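Local coordinates for protein DnaJ homolog subfamily C member 10 (Mus musculus, PDB 3APQ) that reduces disulfide bonds in the endoplasmic reticulum, aiding both correct folding and the degradation of misfolded proteins, and binds the Hsp70 chaperone HSPA5, at residues Gln21-Leu26 and Ser84-Asp89; Lys25-Leu30 and Gly43-Ile48; Gly91-Asp96 and Asp131-Trp136; Val182-Asp187 and Val194-Gln199. All coordinates share one frame; numbering follows the deposited sequence. Where two conformers were deposited one is given.

Contact 1: Gln21-Leu26 and Ser84-Asp89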
loop_
_atom_site.group_PDB
_atom_site.type_symbol
_atom_site.label_atom_id
_atom_site.label_comp_id
_atom_site.label_asym_id
_atom_site.label_seq_id
_atom_site.Cartn_x
_atom_site.Cartn_y
_atom_site.Cartn_z
ATOM N N GLN A 21 -0.302 -6.640 7.898
ATOM C CA GLN A 21 0.167 -8.006 8.017
ATOM C C GLN A 21 -0.586 -8.753 9.138
ATOM O O GLN A 21 -0.957 -9.956 8.968
ATOM C CB GLN A 21 1.674 -8.052 8.128
ATOM C CG GLN A 21 2.282 -7.580 6.722
ATOM C CD GLN A 21 1.618 -8.369 5.530
ATOM O OE1 GLN A 21 1.736 -9.601 5.488
ATOM N NE2 GLN A 21 0.861 -7.667 4.621
ATOM N N ALA A 22 -0.879 -8.053 10.231
ATOM C CA ALA A 22 -1.511 -8.742 11.344
ATOM C C ALA A 22 -2.944 -9.057 10.958
ATOM O O ALA A 22 -3.419 -10.152 11.224
ATOM C CB ALA A 22 -1.479 -7.906 12.615
ATOM N N PHE A 23 -3.616 -8.058 10.404
ATOM C CA PHE A 23 -4.996 -8.206 9.872
ATOM C C PHE A 23 -5.067 -9.329 8.826
ATOM O O PHE A 23 -5.951 -10.188 8.892
ATOM C CB PHE A 23 -5.518 -6.842 9.347
ATOM C CG PHE A 23 -6.822 -6.919 8.602
ATOM C CD1 PHE A 23 -8.004 -7.244 9.250
ATOM C CD2 PHE A 23 -6.837 -6.725 7.234
ATOM C CE1 PHE A 23 -9.225 -7.353 8.515
ATOM C CE2 PHE A 23 -8.040 -6.810 6.489
ATOM C CZ PHE A 23 -9.232 -7.136 7.135
ATOM N N LYS A 24 -4.160 -9.330 7.844
ATOM C CA LYS A 24 -4.157 -10.395 6.830
ATOM C C LYS A 24 -4.080 -11.807 7.405
ATOM O O LYS A 24 -4.815 -12.714 6.980
ATOM C CB LYS A 24 -3.020 -10.182 5.828
ATOM C CG LYS A 24 -3.051 -11.217 4.694
ATOM C CD LYS A 24 -1.974 -10.883 3.670
ATOM C CE LYS A 24 -0.712 -11.634 3.844
ATOM N NZ LYS A 24 -0.038 -11.719 2.473
ATOM N N LYS A 25 -3.231 -12.010 8.390
ATOM C CA LYS A 25 -3.077 -13.298 8.999
ATOM C C LYS A 25 -4.420 -13.794 9.636
ATOM O O LYS A 25 -4.795 -14.996 9.535
ATOM C CB LYS A 25 -1.940 -13.180 10.025
ATOM C CG LYS A 25 -1.728 -14.391 10.935
ATOM C CD LYS A 25 -0.750 -14.004 12.057
ATOM C CE LYS A 25 -1.199 -14.534 13.406
ATOM N NZ LYS A 25 -2.602 -14.103 13.794
ATOM N N LEU A 26 -5.099 -12.866 10.287
ATOM C CA LEU A 26 -6.384 -13.095 10.908
ATOM C C LEU A 26 -7.383 -13.469 9.801
ATOM O O LEU A 26 -8.095 -14.469 9.886
ATOM C CB LEU A 26 -6.844 -11.819 11.679
ATOM C CG LEU A 26 -6.351 -11.604 13.111
ATOM C CD1 LEU A 26 -4.911 -11.875 13.209
ATOM C CD2 LEU A 26 -6.634 -10.237 13.732
ATOM N N SER A 84 -9.862 -14.688 -1.192
ATOM C CA SER A 84 -8.925 -14.557 -2.301
ATOM C C SER A 84 -8.339 -13.136 -2.387
ATOM O O SER A 84 -7.159 -12.952 -2.669
ATOM C CB SER A 84 -9.651 -14.851 -3.623
ATOM O OG SER A 84 -8.655 -14.931 -4.613
ATOM N N TYR A 85 -9.187 -12.144 -2.202
ATOM C CA TYR A 85 -8.713 -10.777 -2.127
ATOM C C TYR A 85 -7.622 -10.640 -1.056
ATOM O O TYR A 85 -6.590 -10.019 -1.320
ATOM C CB TYR A 85 -9.873 -9.808 -1.805
ATOM C CG TYR A 85 -9.420 -8.370 -1.579
ATOM C CD1 TYR A 85 -9.388 -7.459 -2.629
ATOM C CD2 TYR A 85 -9.031 -7.933 -0.303
ATOM C CE1 TYR A 85 -8.978 -6.147 -2.421
ATOM C CE2 TYR A 85 -8.625 -6.628 -0.082
ATOM C CZ TYR A 85 -8.578 -5.756 -1.152
ATOM O OH TYR A 85 -8.188 -4.477 -0.915
ATOM N N TYR A 86 -7.827 -11.185 0.154
ATOM C CA TYR A 86 -6.796 -11.029 1.206
ATOM C C TYR A 86 -5.561 -11.860 0.885
ATOM O O TYR A 86 -4.434 -11.497 1.235
ATOM C CB TYR A 86 -7.338 -11.357 2.604
ATOM C CG TYR A 86 -8.426 -10.386 2.954
ATOM C CD1 TYR A 86 -8.149 -9.026 3.150
ATOM C CD2 TYR A 86 -9.749 -10.820 3.012
ATOM C CE1 TYR A 86 -9.191 -8.112 3.430
ATOM C CE2 TYR A 86 -10.782 -9.926 3.301
ATOM C CZ TYR A 86 -10.497 -8.578 3.477
ATOM O OH TYR A 86 -11.546 -7.748 3.753
ATOM N N ARG A 87 -5.775 -12.990 0.210
ATOM C CA ARG A 87 -4.662 -13.883 -0.015
ATOM C C ARG A 87 -3.746 -13.324 -1.075
ATOM O O ARG A 87 -2.550 -13.452 -0.959
ATOM C CB ARG A 87 -5.207 -15.284 -0.444
ATOM C CG ARG A 87 -4.059 -16.285 -0.853
ATOM C CD ARG A 87 -3.202 -16.668 0.362
ATOM N NE ARG A 87 -2.089 -17.552 -0.051
ATOM C CZ ARG A 87 -1.022 -17.163 -0.716
ATOM N NH1 ARG A 87 -0.862 -15.874 -1.032
ATOM N NH2 ARG A 87 -0.073 -18.029 -1.049
ATOM N N TYR A 88 -4.304 -12.719 -2.142
ATOM C CA TYR A 88 -3.492 -12.382 -3.293
ATOM C C TYR A 88 -3.505 -10.882 -3.657
ATOM O O TYR A 88 -2.655 -10.469 -4.438
ATOM C CB TYR A 88 -3.947 -13.149 -4.528
ATOM C CG TYR A 88 -3.734 -14.653 -4.430
ATOM C CD1 TYR A 88 -2.438 -15.203 -4.479
ATOM C CD2 TYR A 88 -4.800 -15.498 -4.263
ATOM C CE1 TYR A 88 -2.233 -16.630 -4.392
ATOM C CE2 TYR A 88 -4.625 -16.933 -4.160
ATOM C CZ TYR A 88 -3.328 -17.470 -4.228
ATOM O OH TYR A 88 -3.113 -18.842 -4.137
ATOM N N ASP A 89 -4.444 -10.099 -3.096
ATOM C CA ASP A 89 -4.643 -8.714 -3.607
ATOM C C ASP A 89 -4.579 -7.638 -2.518
ATOM O O ASP A 89 -5.151 -6.552 -2.676
ATOM C CB ASP A 89 -5.990 -8.590 -4.357
ATOM C CG ASP A 89 -5.965 -7.467 -5.432
ATOM O OD1 ASP A 89 -4.888 -6.938 -5.811
ATOM O OD2 ASP A 89 -7.034 -7.088 -5.887
#
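With CG of Phe-23 anti to the backbone N (chi1 171°) and CG of Tyr-86 anti to its own carbonyl carbon (chi1 -63°), the two rings meet between helix 16-30 and helix 83-88. They form an offset edge-to-face pair, the edge of Phe-23 directed at the face of Tyr-86, with centroids 5.5 Å apart and planes at 88°. The nearest carbons are CE2 of Phe-23 and CE1 of Tyr-86, 3.5 Å apart. Phenylalanine suits its place because the ring is buried and also stacks with Tyr-52; tyrosine suits the other because its OH, though its ring is buried, is hydrogen-bonded to the backbone N of Glu-81. CG and CD of Lys-24 pack against the carbonyl O of Tyr-86, CD standing 3.5 Å from that O. An alanine in place of Tyr-86 is likely to leave the Phe-23 edge without its aromatic face and the N-H of Glu-81 without its acceptor. The backbones come close, 6.2 Å between CA of Lys-24 and CA of Tyr-86. The arrangement is aromatic helix-helix packing, fastening helix 83-88, from the segment leading to the thioredoxin domain, against the J domain.

Contact 2: Lys25-Leu30 and Gly43-Ile48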
loop_
_atom_site.group_PDB
_atom_site.type_symbol
_atom_site.label_atom_id
_atom_site.label_comp_id
_atom_site.label_asym_id
_atom_site.label_seq_id
_atom_site.Cartn_x
_atom_site.Cartn_y
_atom_site.Cartn_z
ATOM N N LYS A 25 -3.231 -12.010 8.390
ATOM C CA LYS A 25 -3.077 -13.298 8.999
ATOM C C LYS A 25 -4.420 -13.794 9.636
ATOM O O LYS A 25 -4.795 -14.996 9.535
ATOM C CB LYS A 25 -1.940 -13.180 10.025
ATOM C CG LYS A 25 -1.728 -14.391 10.935
ATOM C CD LYS A 25 -0.750 -14.004 12.057
ATOM C CE LYS A 25 -1.199 -14.534 13.406
ATOM N NZ LYS A 25 -2.602 -14.103 13.794
ATOM N N LEU A 26 -5.099 -12.866 10.287
ATOM C CA LEU A 26 -6.384 -13.095 10.908
ATOM C C LEU A 26 -7.383 -13.469 9.801
ATOM O O LEU A 26 -8.095 -14.469 9.886
ATOM C CB LEU A 26 -6.844 -11.819 11.679
ATOM C CG LEU A 26 -6.351 -11.604 13.111
ATOM C CD1 LEU A 26 -4.911 -11.875 13.209
ATOM C CD2 LEU A 26 -6.634 -10.237 13.732
ATOM N N ALA A 27 -7.400 -12.663 8.741
ATOM C CA ALA A 27 -8.291 -12.952 7.589
ATOM C C ALA A 27 -8.062 -14.304 6.884
ATOM O O ALA A 27 -9.024 -15.019 6.574
ATOM C CB ALA A 27 -8.243 -11.793 6.555
ATOM N N LEU A 28 -6.825 -14.665 6.610
ATOM C CA LEU A 28 -6.578 -15.934 5.913
ATOM C C LEU A 28 -6.980 -17.174 6.736
ATOM O O LEU A 28 -7.329 -18.233 6.157
ATOM C CB LEU A 28 -5.120 -15.985 5.421
ATOM C CG LEU A 28 -4.859 -14.829 4.436
ATOM C CD1 LEU A 28 -3.410 -14.890 3.908
ATOM C CD2 LEU A 28 -5.902 -14.895 3.307
ATOM N N LYS A 29 -7.022 -17.042 8.071
ATOM C CA LYS A 29 -7.447 -18.163 8.907
ATOM C C LYS A 29 -8.926 -18.111 9.155
ATOM O O LYS A 29 -9.592 -19.136 9.061
ATOM C CB LYS A 29 -6.681 -18.241 10.250
ATOM C CG LYS A 29 -7.308 -19.249 11.303
ATOM C CD LYS A 29 -6.268 -19.876 12.283
ATOM C CE LYS A 29 -6.845 -21.121 13.020
ATOM N NZ LYS A 29 -8.141 -20.840 13.813
ATOM N N LEU A 30 -9.441 -16.927 9.444
ATOM C CA LEU A 30 -10.799 -16.787 9.971
ATOM C C LEU A 30 -11.925 -16.345 9.041
ATOM O O LEU A 30 -13.039 -16.197 9.507
ATOM C CB LEU A 30 -10.790 -15.725 11.083
ATOM C CG LEU A 30 -9.888 -15.975 12.301
ATOM C CD1 LEU A 30 -10.065 -14.814 13.296
ATOM C CD2 LEU A 30 -10.155 -17.331 12.935
ATOM N N GLY A 43 -19.562 -12.458 12.576
ATOM C CA GLY A 43 -19.524 -11.373 13.602
ATOM C C GLY A 43 -18.123 -11.020 14.085
ATOM O O GLY A 43 -17.731 -9.836 14.168
ATOM N N ASP A 44 -17.354 -12.076 14.384
ATOM C CA ASP A 44 -15.955 -11.959 14.787
ATOM C C ASP A 44 -15.130 -11.177 13.720
ATOM O O ASP A 44 -14.342 -10.256 14.031
ATOM C CB ASP A 44 -15.322 -13.365 14.984
ATOM C CG ASP A 44 -16.081 -14.239 15.980
ATOM O OD1 ASP A 44 -16.757 -13.692 16.872
ATOM O OD2 ASP A 44 -16.022 -15.505 15.859
ATOM N N PHE A 45 -15.303 -11.550 12.457
ATOM C CA PHE A 45 -14.543 -10.881 11.400
ATOM C C PHE A 45 -14.939 -9.405 11.202
ATOM O O PHE A 45 -14.091 -8.536 10.864
ATOM C CB PHE A 45 -14.637 -11.652 10.089
ATOM C CG PHE A 45 -13.631 -11.219 9.048
ATOM C CD1 PHE A 45 -12.267 -11.383 9.292
ATOM C CD2 PHE A 45 -14.026 -10.635 7.866
ATOM C CE1 PHE A 45 -11.321 -10.977 8.343
ATOM C CE2 PHE A 45 -13.092 -10.230 6.910
ATOM C CZ PHE A 45 -11.754 -10.408 7.141
ATOM N N LEU A 46 -16.233 -9.127 11.322
ATOM C CA LEU A 46 -16.728 -7.740 11.253
ATOM C C LEU A 46 -15.939 -6.851 12.257
ATOM O O LEU A 46 -15.554 -5.735 11.917
ATOM C CB LEU A 46 -18.252 -7.693 11.549
ATOM C CG LEU A 46 -19.236 -8.172 10.468
ATOM C CD1 LEU A 46 -20.623 -7.716 10.797
ATOM C CD2 LEU A 46 -18.869 -7.643 9.120
ATOM N N LYS A 47 -15.718 -7.353 13.477
ATOM C CA LYS A 47 -15.016 -6.583 14.512
ATOM C C LYS A 47 -13.565 -6.340 14.130
ATOM O O LYS A 47 -13.058 -5.265 14.352
ATOM C CB LYS A 47 -15.013 -7.295 15.853
ATOM C CG LYS A 47 -16.398 -7.473 16.516
ATOM C CD LYS A 47 -16.440 -8.521 17.690
ATOM C CE LYS A 47 -15.369 -8.295 18.809
ATOM N NZ LYS A 47 -13.994 -8.923 18.517
ATOM N N ILE A 48 -12.907 -7.369 13.597
ATOM C CA ILE A 48 -11.491 -7.236 13.172
ATOM C C ILE A 48 -11.445 -6.269 11.991
ATOM O O ILE A 48 -10.572 -5.406 11.904
ATOM C CB ILE A 48 -10.871 -8.631 12.745
ATOM C CG1 ILE A 48 -10.685 -9.601 13.891
ATOM C CG2 ILE A 48 -9.539 -8.461 12.022
ATOM C CD1 ILE A 48 -10.785 -8.999 15.273
#
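Leu-26 and Ile-48 meet across the antiparallel helical hairpin of the J domain, formed by helices 16-30 and 41-55. Their side chains cross at about a right angle: in the conformer given, one of two modelled for Leu-26, its CD2 methyl rests 3.8 Å from CG2 of Ile-48 and 4.1 Å from CG1 of the same residue, so this detail holds for that copy alone. Both residues aim their CB at the opposite helix, and branched aliphatic chains suit that interface because they bring no polar group to satisfy. Leu-8, from helix 4-8, touches both.

Next to Leu-26, Ala-27 faces Phe-45, which lies about one turn before Ile-48. Ala-27 has only a methyl to offer, which lets the large ring of Phe-45 reach the backbone of helix 16-30. The methyl lies at the ring's edge, near its plane, rather than over a face. CG of Phe-45 is anti to the backbone N (chi1 -166°), an arrangement that carries the ring across the gap although its CB does not aim there. The same ring also meets Tyr-80 edge-to-face and lies against His-31 and Pro-32, which begin the HPD motif that J domains carry in the loop joining these helices. Where ring and small residue touch, CE1 of Phe-45 is 3.7 Å from CB of Ala-27 and equally 3.7 Å from CA of Ala-27.

Contact 3: Gly91-Asp96 and Asp131-Trp136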
loop_
_atom_site.group_PDB
_atom_site.type_symbol
_atom_site.label_atom_id
_atom_site.label_comp_id
_atom_site.label_asym_id
_atom_site.label_seq_id
_atom_site.Cartn_x
_atom_site.Cartn_y
_atom_site.Cartn_z
ATOM N N GLY A 91 -2.041 -5.735 0.515
ATOM C CA GLY A 91 -0.664 -5.468 0.989
ATOM C C GLY A 91 0.374 -6.059 0.052
ATOM O O GLY A 91 1.311 -6.736 0.485
ATOM N N ILE A 92 0.174 -5.824 -1.250
ATOM C CA ILE A 92 0.913 -6.503 -2.313
ATOM C C ILE A 92 2.413 -6.564 -2.087
ATOM O O ILE A 92 3.058 -7.581 -2.379
ATOM C CB ILE A 92 0.680 -5.705 -3.721
ATOM C CG1 ILE A 92 -0.767 -5.922 -4.154
ATOM C CG2 ILE A 92 1.521 -6.203 -4.833
ATOM C CD1 ILE A 92 -1.257 -7.383 -3.821
ATOM N N TYR A 93 2.974 -5.444 -1.668
ATOM C CA TYR A 93 4.445 -5.383 -1.607
ATOM C C TYR A 93 4.993 -5.437 -0.219
ATOM O O TYR A 93 6.158 -5.113 -0.069
ATOM C CB TYR A 93 4.979 -4.113 -2.326
ATOM C CG TYR A 93 4.694 -4.172 -3.834
ATOM C CD1 TYR A 93 5.256 -5.173 -4.650
ATOM C CD2 TYR A 93 3.826 -3.238 -4.425
ATOM C CE1 TYR A 93 4.991 -5.223 -6.033
ATOM C CE2 TYR A 93 3.521 -3.313 -5.772
ATOM C CZ TYR A 93 4.125 -4.301 -6.567
ATOM O OH TYR A 93 3.813 -4.330 -7.892
ATOM N N ASP A 94 4.174 -5.840 0.756
ATOM C CA ASP A 94 4.562 -5.863 2.189
ATOM C C ASP A 94 5.675 -6.823 2.548
ATOM O O ASP A 94 6.313 -6.656 3.588
ATOM C CB ASP A 94 3.365 -6.146 3.080
ATOM C CG ASP A 94 2.416 -4.934 3.177
ATOM O OD1 ASP A 94 2.761 -3.833 2.644
ATOM O OD2 ASP A 94 1.330 -5.094 3.766
ATOM N N ASP A 95 5.876 -7.864 1.721
ATOM C CA ASP A 95 6.977 -8.782 1.958
ATOM C C ASP A 95 8.191 -8.546 1.068
ATOM O O ASP A 95 9.038 -9.432 1.007
ATOM C CB ASP A 95 6.528 -10.244 1.759
ATOM C CG ASP A 95 5.430 -10.652 2.692
ATOM O OD1 ASP A 95 5.470 -10.302 3.898
ATOM O OD2 ASP A 95 4.521 -11.377 2.245
ATOM N N ASP A 96 8.262 -7.389 0.375
ATOM C CA ASP A 96 9.351 -7.005 -0.503
ATOM C C ASP A 96 10.042 -5.811 0.145
ATOM O O ASP A 96 9.584 -4.681 0.012
ATOM C CB ASP A 96 8.804 -6.654 -1.896
ATOM C CG ASP A 96 7.896 -7.741 -2.403
ATOM O OD1 ASP A 96 8.423 -8.874 -2.492
ATOM O OD2 ASP A 96 6.676 -7.496 -2.616
ATOM N N ASP A 131 0.178 -8.533 -13.171
ATOM C CA ASP A 131 1.104 -9.036 -14.133
ATOM C C ASP A 131 2.466 -8.406 -13.912
ATOM O O ASP A 131 3.480 -9.075 -14.071
ATOM C CB ASP A 131 0.638 -8.698 -15.561
ATOM C CG ASP A 131 -0.468 -9.628 -16.072
ATOM O OD1 ASP A 131 -0.828 -10.595 -15.367
ATOM O OD2 ASP A 131 -0.986 -9.377 -17.190
ATOM N N LEU A 132 2.468 -7.121 -13.601
ATOM C CA LEU A 132 3.679 -6.325 -13.383
ATOM C C LEU A 132 4.363 -6.620 -12.010
ATOM O O LEU A 132 5.580 -6.579 -11.891
ATOM C CB LEU A 132 3.345 -4.842 -13.515
ATOM C CG LEU A 132 4.445 -3.904 -13.056
ATOM C CD1 LEU A 132 5.692 -4.014 -13.983
ATOM C CD2 LEU A 132 3.935 -2.430 -13.025
ATOM N N ALA A 133 3.576 -6.949 -11.002
ATOM C CA ALA A 133 4.121 -7.183 -9.651
ATOM C C ALA A 133 5.433 -7.984 -9.540
ATOM O O ALA A 133 6.368 -7.523 -8.913
ATOM C CB ALA A 133 3.059 -7.713 -8.714
ATOM N N PRO A 134 5.519 -9.197 -10.142
ATOM C CA PRO A 134 6.769 -9.915 -9.937
ATOM C C PRO A 134 7.959 -9.188 -10.541
ATOM O O PRO A 134 9.042 -9.266 -9.977
ATOM C CB PRO A 134 6.528 -11.255 -10.665
ATOM C CG PRO A 134 5.075 -11.455 -10.507
ATOM C CD PRO A 134 4.503 -10.075 -10.769
ATOM N N THR A 135 7.776 -8.546 -11.689
ATOM C CA THR A 135 8.847 -7.777 -12.338
ATOM C C THR A 135 9.212 -6.545 -11.534
ATOM O O THR A 135 10.400 -6.265 -11.386
ATOM C CB THR A 135 8.412 -7.312 -13.718
ATOM O OG1 THR A 135 8.011 -8.444 -14.479
ATOM C CG2 THR A 135 9.542 -6.560 -14.487
ATOM N N TRP A 136 8.213 -5.825 -10.980
ATOM C CA TRP A 136 8.520 -4.681 -10.148
ATOM C C TRP A 136 9.416 -5.154 -8.967
ATOM O O TRP A 136 10.350 -4.466 -8.578
ATOM C CB TRP A 136 7.215 -4.066 -9.643
ATOM C CG TRP A 136 7.362 -2.718 -8.995
ATOM C CD1 TRP A 136 7.166 -2.405 -7.680
ATOM C CD2 TRP A 136 7.815 -1.509 -9.640
ATOM N NE1 TRP A 136 7.408 -1.049 -7.476
ATOM C CE2 TRP A 136 7.819 -0.489 -8.661
ATOM C CE3 TRP A 136 8.179 -1.196 -10.964
ATOM C CZ2 TRP A 136 8.193 0.848 -8.953
ATOM C CZ3 TRP A 136 8.571 0.132 -11.263
ATOM C CH2 TRP A 136 8.562 1.125 -10.270
#
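Ile-92 makes the first touch, its CG2 methyl standing 4.4 Å from CB of Ala-133, after a Gly-91 of positive phi that opens a type I turn to Asp-94 and suits the place because a CB there would run into the carboxylate of Asp-94. Next comes Tyr-93, which carries the contact; its CG lies anti to the carbonyl carbon (chi1 -66°), which sends the ring toward the helix. Its OH end reaches the helix backbone, 3.4 Å from CA of Ala-133 and 3.6 Å from CB of Ala-133, a close approach that a small residue permits. The carbonyl O of Ala-133 lies at the ring's edge, in plane. Over one face of the tyrosine sits CD1 of Trp-136, 3.8 Å from CZ of Tyr-93, with the two ring planes inclined at 56°; on the opposite face CG2 of Ile-92 lies 3.5 Å above the ring, over its centre, so the ring is sandwiched. Asp-94 then turns to helix 16-30, forming a salt bridge with Arg-20, and Asp-96 makes one to Arg-137. The interdomain linker is thus laid on helix 127-142, the CxxC helix of the thioredoxin fold, with redox-active Cys-126 just before it and Cys-129 in its first turn.

Contact 4: Val182-Asp187 and Val194-Gln199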
loop_
_atom_site.group_PDB
_atom_site.type_symbol
_atom_site.label_atom_id
_atom_site.label_comp_id
_atom_site.label_asym_id
_atom_site.label_seq_id
_atom_site.Cartn_x
_atom_site.Cartn_y
_atom_site.Cartn_z
ATOM N N VAL A 182 8.089 12.328 -14.467
ATOM C CA VAL A 182 8.152 11.702 -15.780
ATOM C C VAL A 182 7.469 10.317 -15.733
ATOM O O VAL A 182 7.843 9.442 -14.932
ATOM C CB VAL A 182 9.617 11.577 -16.240
ATOM C CG1 VAL A 182 9.728 10.704 -17.511
ATOM C CG2 VAL A 182 10.271 12.988 -16.408
ATOM N N LYS A 183 6.501 10.112 -16.613
ATOM C CA LYS A 183 5.834 8.824 -16.743
ATOM C C LYS A 183 6.705 7.835 -17.527
ATOM O O LYS A 183 7.252 8.190 -18.580
ATOM C CB LYS A 183 4.519 9.018 -17.481
ATOM C CG LYS A 183 3.697 7.784 -17.591
ATOM C CD LYS A 183 2.385 8.051 -18.289
ATOM C CE LYS A 183 1.531 6.778 -18.266
ATOM N NZ LYS A 183 0.121 7.127 -18.681
ATOM N N TYR A 184 6.762 6.600 -17.041
ATOM C CA TYR A 184 7.401 5.508 -17.754
ATOM C C TYR A 184 6.414 4.983 -18.784
ATOM O O TYR A 184 5.241 4.713 -18.437
ATOM C CB TYR A 184 7.772 4.369 -16.779
ATOM C CG TYR A 184 8.190 3.056 -17.460
ATOM C CD1 TYR A 184 9.498 2.861 -17.903
ATOM C CD2 TYR A 184 7.279 1.996 -17.602
ATOM C CE1 TYR A 184 9.885 1.660 -18.514
ATOM C CE2 TYR A 184 7.650 0.808 -18.209
ATOM C CZ TYR A 184 8.950 0.652 -18.660
ATOM O OH TYR A 184 9.314 -0.531 -19.205
ATOM N N ASN A 185 6.888 4.838 -20.027
ATOM C CA ASN A 185 6.071 4.298 -21.105
ATOM C C ASN A 185 6.627 3.083 -21.853
ATOM O O ASN A 185 6.196 2.797 -22.979
ATOM C CB ASN A 185 5.702 5.395 -22.117
ATOM C CG ASN A 185 4.590 6.303 -21.611
ATOM O OD1 ASN A 185 3.465 5.859 -21.303
ATOM N ND2 ASN A 185 4.897 7.590 -21.532
ATOM N N GLY A 186 7.491 2.317 -21.206
ATOM C CA GLY A 186 8.135 1.184 -21.860
ATOM C C GLY A 186 7.349 -0.116 -21.792
ATOM O O GLY A 186 6.175 -0.110 -21.419
ATOM N N ASP A 187 8.015 -1.232 -22.096
ATOM C CA ASP A 187 7.336 -2.514 -22.297
ATOM C C ASP A 187 7.150 -3.277 -20.969
ATOM O O ASP A 187 6.642 -4.408 -20.949
ATOM C CB ASP A 187 8.071 -3.367 -23.351
ATOM C CG ASP A 187 9.465 -3.757 -22.939
ATOM O OD1 ASP A 187 9.812 -3.638 -21.742
ATOM O OD2 ASP A 187 10.239 -4.177 -23.845
ATOM N N VAL A 194 14.929 -1.106 -15.604
ATOM C CA VAL A 194 16.316 -0.816 -15.174
ATOM C C VAL A 194 16.943 0.292 -16.030
ATOM O O VAL A 194 17.440 1.263 -15.475
ATOM C CB VAL A 194 17.195 -2.033 -15.191
ATOM C CG1 VAL A 194 18.663 -1.633 -14.939
ATOM C CG2 VAL A 194 16.729 -3.070 -14.108
ATOM N N ALA A 195 16.820 0.176 -17.366
ATOM C CA ALA A 195 17.395 1.160 -18.319
ATOM C C ALA A 195 16.745 2.526 -18.141
ATOM O O ALA A 195 17.396 3.571 -18.225
ATOM C CB ALA A 195 17.215 0.687 -19.732
ATOM N N PHE A 196 15.461 2.524 -17.848
ATOM C CA PHE A 196 14.780 3.783 -17.591
ATOM C C PHE A 196 15.218 4.402 -16.266
ATOM O O PHE A 196 15.487 5.600 -16.228
ATOM C CB PHE A 196 13.266 3.590 -17.621
ATOM C CG PHE A 196 12.470 4.804 -17.236
ATOM C CD1 PHE A 196 12.149 5.784 -18.175
ATOM C CD2 PHE A 196 11.954 4.913 -15.958
ATOM C CE1 PHE A 196 11.362 6.899 -17.819
ATOM C CE2 PHE A 196 11.152 6.020 -15.577
ATOM C CZ PHE A 196 10.843 7.004 -16.492
ATOM N N ALA A 197 15.216 3.613 -15.193
ATOM C CA ALA A 197 15.580 4.117 -13.887
ATOM C C ALA A 197 17.016 4.629 -13.912
ATOM O O ALA A 197 17.313 5.716 -13.382
ATOM C CB ALA A 197 15.428 3.057 -12.833
ATOM N N MET A 198 17.879 3.883 -14.587
ATOM C CA MET A 198 19.297 4.213 -14.605
ATOM C C MET A 198 19.600 5.465 -15.414
ATOM O O MET A 198 20.529 6.197 -15.068
ATOM C CB MET A 198 20.112 3.048 -15.147
ATOM C CG MET A 198 20.220 1.889 -14.191
ATOM S SD MET A 198 20.889 2.323 -12.587
ATOM C CE MET A 198 22.583 2.691 -13.125
ATOM N N GLN A 199 18.868 5.749 -16.490
ATOM C CA GLN A 199 19.096 7.074 -17.082
ATOM C C GLN A 199 18.769 8.206 -16.110
ATOM O O GLN A 199 19.442 9.207 -16.086
ATOM C CB GLN A 199 18.446 7.270 -18.465
ATOM C CG GLN A 199 16.991 7.467 -18.454
ATOM C CD GLN A 199 16.408 7.352 -19.857
ATOM O OE1 GLN A 199 16.014 8.348 -20.442
ATOM N NE2 GLN A 199 16.371 6.129 -20.405
#
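Tyr-184 turns the edge of its ring onto the face of Phe-196, an edge-to-face pair with centroids 5.2 Å apart and planes at 74°. CD1 of Tyr-184 approaches CG of Phe-196 to 3.6 Å. CB of Tyr-184 also lies over the face, 4.2 Å from the centroid of the Phe-196 ring and 20° off the ring normal, a CH-pi contact. At the ring's far end Val-182 meets its edge, in plane, with CG1 4.0 Å from CZ of Phe-196. Phenylalanine therefore has both face and rim used; its CG is anti to the backbone N (chi1 174°), which carries the ring out from helix 190-202 toward residues 182-184.

Around this first shell, Tyr-184 is fixed at its polar end: the OH is hydrogen-bonded to OG of Ser-192 and to N of Arg-188, while N of Gly-186 sits 3.3 Å above its ring, over the centre. Glycine suits that place, since a CB there would collide with the tyrosine OH. Val-182 is bonded through its backbone to Ile-174, and Tyr-184 to Leu-172, both on strand 171-175.

A serine at Phe-196 would probably strip the Tyr-184 edge and the Val-182 methyl of the surface they rest on. Across this interface the edge strand of the thioredoxin sheet and its last helix meet through aromatic and aliphatic carbon, with the tyrosine's polar group satisfied beyond it.

In the fold
The contacts run from the J domain to the far edge of the thioredoxin domain. Contacts 1 and 2 both use helix 16-30, share Lys-25 and Leu-26, and touch, with centres about 10 Å apart: contact 2 pairs that helix with helix 41-55, contact 1 with helix 83-88. Contact 3, next along the chain, lies about 14 Å from contact 1 between centres, joined to it by Gln-21 and Asp-94, and ties the linker to helix 127-142. Contact 4 comes last along the chain, about 40 Å from contact 2 between centres. Helix 83-88 and the loop after it physically connect the J domain, which binds HSPA5, with the thioredoxin domain, and probably help set how the two lie against each other.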